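PDB 2QUD: coat protein from Pseudomonas phage PP7, which assembles as dimers into a T=3 icosahedral capsid, packages the viral RNA genome and represses translation of the viral replicase. Local coordinates for residues Asp27-Phe31 with Arg43-Arg49. Numbering follows the deposited sequence. Where two conformers were deposited one is given.
With GOL (glycerol), chain C.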
loop_
_atom_site.group_PDB
_atom_site.type_symbol
_atom_site.label_atom_id
_atom_site.label_comp_id
_atom_site.label_asym_id
_atom_site.label_seq_id
_atom_site.Cartn_x
_atom_site.Cartn_y
_atom_site.Cartn_z
ATOM N N ASP A 27 0.110 5.354 20.148
ATOM C CA ASP A 27 0.763 4.403 19.241
ATOM C C ASP A 27 0.067 4.197 17.905
ATOM O O ASP A 27 0.733 3.932 16.925
ATOM C CB ASP A 27 0.954 3.058 19.916
ATOM C CG ASP A 27 2.009 3.089 21.018
ATOM O OD1 ASP A 27 2.969 3.921 21.029
ATOM O OD2 ASP A 27 1.895 2.212 21.874
ATOM N N ARG A 28 -1.250 4.271 17.844
ATOM C CA ARG A 28 -1.906 4.043 16.566
ATOM C C ARG A 28 -3.325 4.554 16.508
ATOM O O ARG A 28 -3.951 4.816 17.553
ATOM C CB ARG A 28 -1.920 2.558 16.240
ATOM C CG ARG A 28 -2.760 1.730 17.170
ATOM C CD ARG A 28 -2.525 0.223 17.043
ATOM N NE ARG A 28 -1.122 -0.165 17.194
ATOM C CZ ARG A 28 -0.464 -0.187 18.357
ATOM N NH1 ARG A 28 -1.030 0.175 19.510
ATOM N NH2 ARG A 28 0.797 -0.570 18.377
ATOM N N GLN A 29 -3.850 4.667 15.291
ATOM C CA GLN A 29 -5.262 4.841 15.062
ATOM C C GLN A 29 -5.826 3.560 14.494
ATOM O O GLN A 29 -5.139 2.853 13.782
ATOM C CB GLN A 29 -5.535 5.958 14.060
ATOM C CG GLN A 29 -5.064 7.292 14.485
ATOM C CD GLN A 29 -4.967 8.236 13.323
ATOM O OE1 GLN A 29 -3.919 8.309 12.674
ATOM N NE2 GLN A 29 -6.076 8.894 12.998
ATOM N N ILE A 30 -7.098 3.288 14.783
ATOM C CA ILE A 30 -7.834 2.170 14.195
ATOM C C ILE A 30 -9.138 2.729 13.674
ATOM O O ILE A 30 -9.833 3.476 14.409
ATOM C CB ILE A 30 -8.096 1.008 15.189
ATOM C CG1 ILE A 30 -6.783 0.518 15.801
ATOM C CG2 ILE A 30 -8.784 -0.142 14.468
ATOM C CD1 ILE A 30 -6.991 -0.634 16.726
ATOM N N PHE A 31 -9.445 2.394 12.437
ATOM C CA PHE A 31 -10.683 2.771 11.778
ATOM C C PHE A 31 -11.422 1.469 11.449
ATOM O O PHE A 31 -10.777 0.464 11.077
ATOM C CB PHE A 31 -10.476 3.532 10.461
ATOM C CG PHE A 31 -9.830 4.910 10.609
ATOM C CD1 PHE A 31 -8.451 5.001 10.902
ATOM C CD2 PHE A 31 -10.565 6.078 10.476
ATOM C CE1 PHE A 31 -7.860 6.248 11.045
ATOM C CE2 PHE A 31 -9.974 7.310 10.626
ATOM C CZ PHE A 31 -8.637 7.398 10.876
ATOM N N ARG A 43 -11.106 -3.261 8.732
ATOM C CA ARG A 43 -10.274 -2.522 9.668
ATOM C C ARG A 43 -9.083 -1.869 8.957
ATOM O O ARG A 43 -8.457 -2.520 8.133
ATOM C CB ARG A 43 -9.690 -3.486 10.705
ATOM C CG ARG A 43 -9.349 -2.856 12.053
ATOM C CD ARG A 43 -10.481 -3.087 13.062
ATOM N NE ARG A 43 -9.990 -3.302 14.424
ATOM C CZ ARG A 43 -10.723 -3.754 15.444
ATOM N NH1 ARG A 43 -10.153 -3.907 16.635
ATOM N NH2 ARG A 43 -12.016 -4.049 15.305
ATOM N N LEU A 44 -8.766 -0.636 9.342
ATOM C CA LEU A 44 -7.556 0.054 8.899
ATOM C C LEU A 44 -6.847 0.561 10.136
ATOM O O LEU A 44 -7.414 1.316 10.913
ATOM C CB LEU A 44 -7.895 1.247 7.996
ATOM C CG LEU A 44 -6.692 2.109 7.523
ATOM C CD1 LEU A 44 -5.674 1.270 6.693
ATOM C CD2 LEU A 44 -7.165 3.332 6.743
ATOM N N THR A 45 -5.596 0.133 10.316
ATOM C CA THR A 45 -4.779 0.597 11.408
ATOM C C THR A 45 -3.709 1.497 10.812
ATOM O O THR A 45 -3.106 1.147 9.786
ATOM C CB THR A 45 -4.167 -0.614 12.136
ATOM O OG1 THR A 45 -5.219 -1.472 12.587
ATOM C CG2 THR A 45 -3.270 -0.166 13.323
ATOM N N ALA A 46 -3.434 2.613 11.485
ATOM C CA ALA A 46 -2.488 3.604 10.992
ATOM C C ALA A 46 -1.569 4.122 12.110
ATOM O O ALA A 46 -2.004 4.355 13.226
ATOM C CB ALA A 46 -3.230 4.744 10.322
ATOM N N SER A 47 -0.284 4.241 11.794
ATOM C CA SER A 47 0.674 4.840 12.728
ATOM C C SER A 47 1.653 5.712 11.964
ATOM O O SER A 47 1.877 5.525 10.777
ATOM C CB SER A 47 1.424 3.818 13.565
ATOM O OG SER A 47 2.226 2.991 12.780
ATOM N N LEU A 48 2.220 6.661 12.688
ATOM C CA LEU A 48 3.178 7.600 12.154
ATOM C C LEU A 48 4.185 7.818 13.278
ATOM O O LEU A 48 3.807 8.315 14.343
ATOM C CB LEU A 48 2.484 8.896 11.796
ATOM C CG LEU A 48 3.313 10.109 11.360
ATOM C CD1 LEU A 48 4.317 9.740 10.274
ATOM C CD2 LEU A 48 2.330 11.224 10.913
ATOM N N ARG A 49 5.430 7.391 13.095
ATOM C CA ARG A 49 6.439 7.565 14.155
ATOM C C ARG A 49 7.790 7.979 13.581
ATOM O O ARG A 49 8.216 7.467 12.531
ATOM C CB ARG A 49 6.566 6.278 14.995
ATOM C CG ARG A 49 7.011 5.034 14.214
ATOM C CD ARG A 49 6.867 3.736 15.035
ATOM N NE ARG A 49 5.500 3.174 15.042
ATOM C CZ ARG A 49 4.676 3.064 16.098
ATOM N NH1 ARG A 49 5.019 3.463 17.328
ATOM N NH2 ARG A 49 3.464 2.528 15.927
HETATM C C1 GOL C . -0.237 7.101 15.751
HETATM O O1 GOL C . 1.094 6.939 15.308
HETATM C C2 GOL C . -0.846 8.458 15.397
HETATM O O2 GOL C . -0.130 9.482 16.050
HETATM C C3 GOL C . -0.960 8.793 13.906
HETATM O O3 GOL C . -1.222 7.657 13.105
#
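Gln29 pairs with Ala46 and Phe31 with Leu44 as hydrogen-bonded pairs of an antiparallel hairpin, each joined by two nearly straight backbone bonds; Gln29 N to Ala46 O, for instance, spans 2.8 Å. Between them, Ile30 faces Thr45 in a non-hydrogen-bonded pair, two beta-branched residues well suited to extended strands.

Arg43 can be followed outward. Its CB is 4.1 Å from Phe31 O, and CG, placed opposite the backbone N (chi1 -154°), lies equally near Phe31 O and Ile30 CG2. CD continues past that methyl at 3.7 Å, and NE comes to 3.4 Å from it, the guanidinium standing oblique to the methyl. Beyond, NH2 forms a salt bridge with Glu32. A long arginine suits this place because its methylenes pack on isoleucine while its charged tip reaches past.

On the other face, Phe31 CB meets Leu44 CB at 4.2 Å. Where the strands part, a glycerol, probably from crystallisation, links Leu48 N to Gln29 OE1, while Arg49 NH2 donates a weak bond to Asp27 O.

The chemistry is thus two-sided: one face, with Phe31, Leu44 and Gln29, meets the second subunit by apolar packing and, through Gln29 NE2, by a hydrogen bond to Leu123 O of that subunit, whereas the opposite face carries Arg43, which binds RNA, as does Arg49.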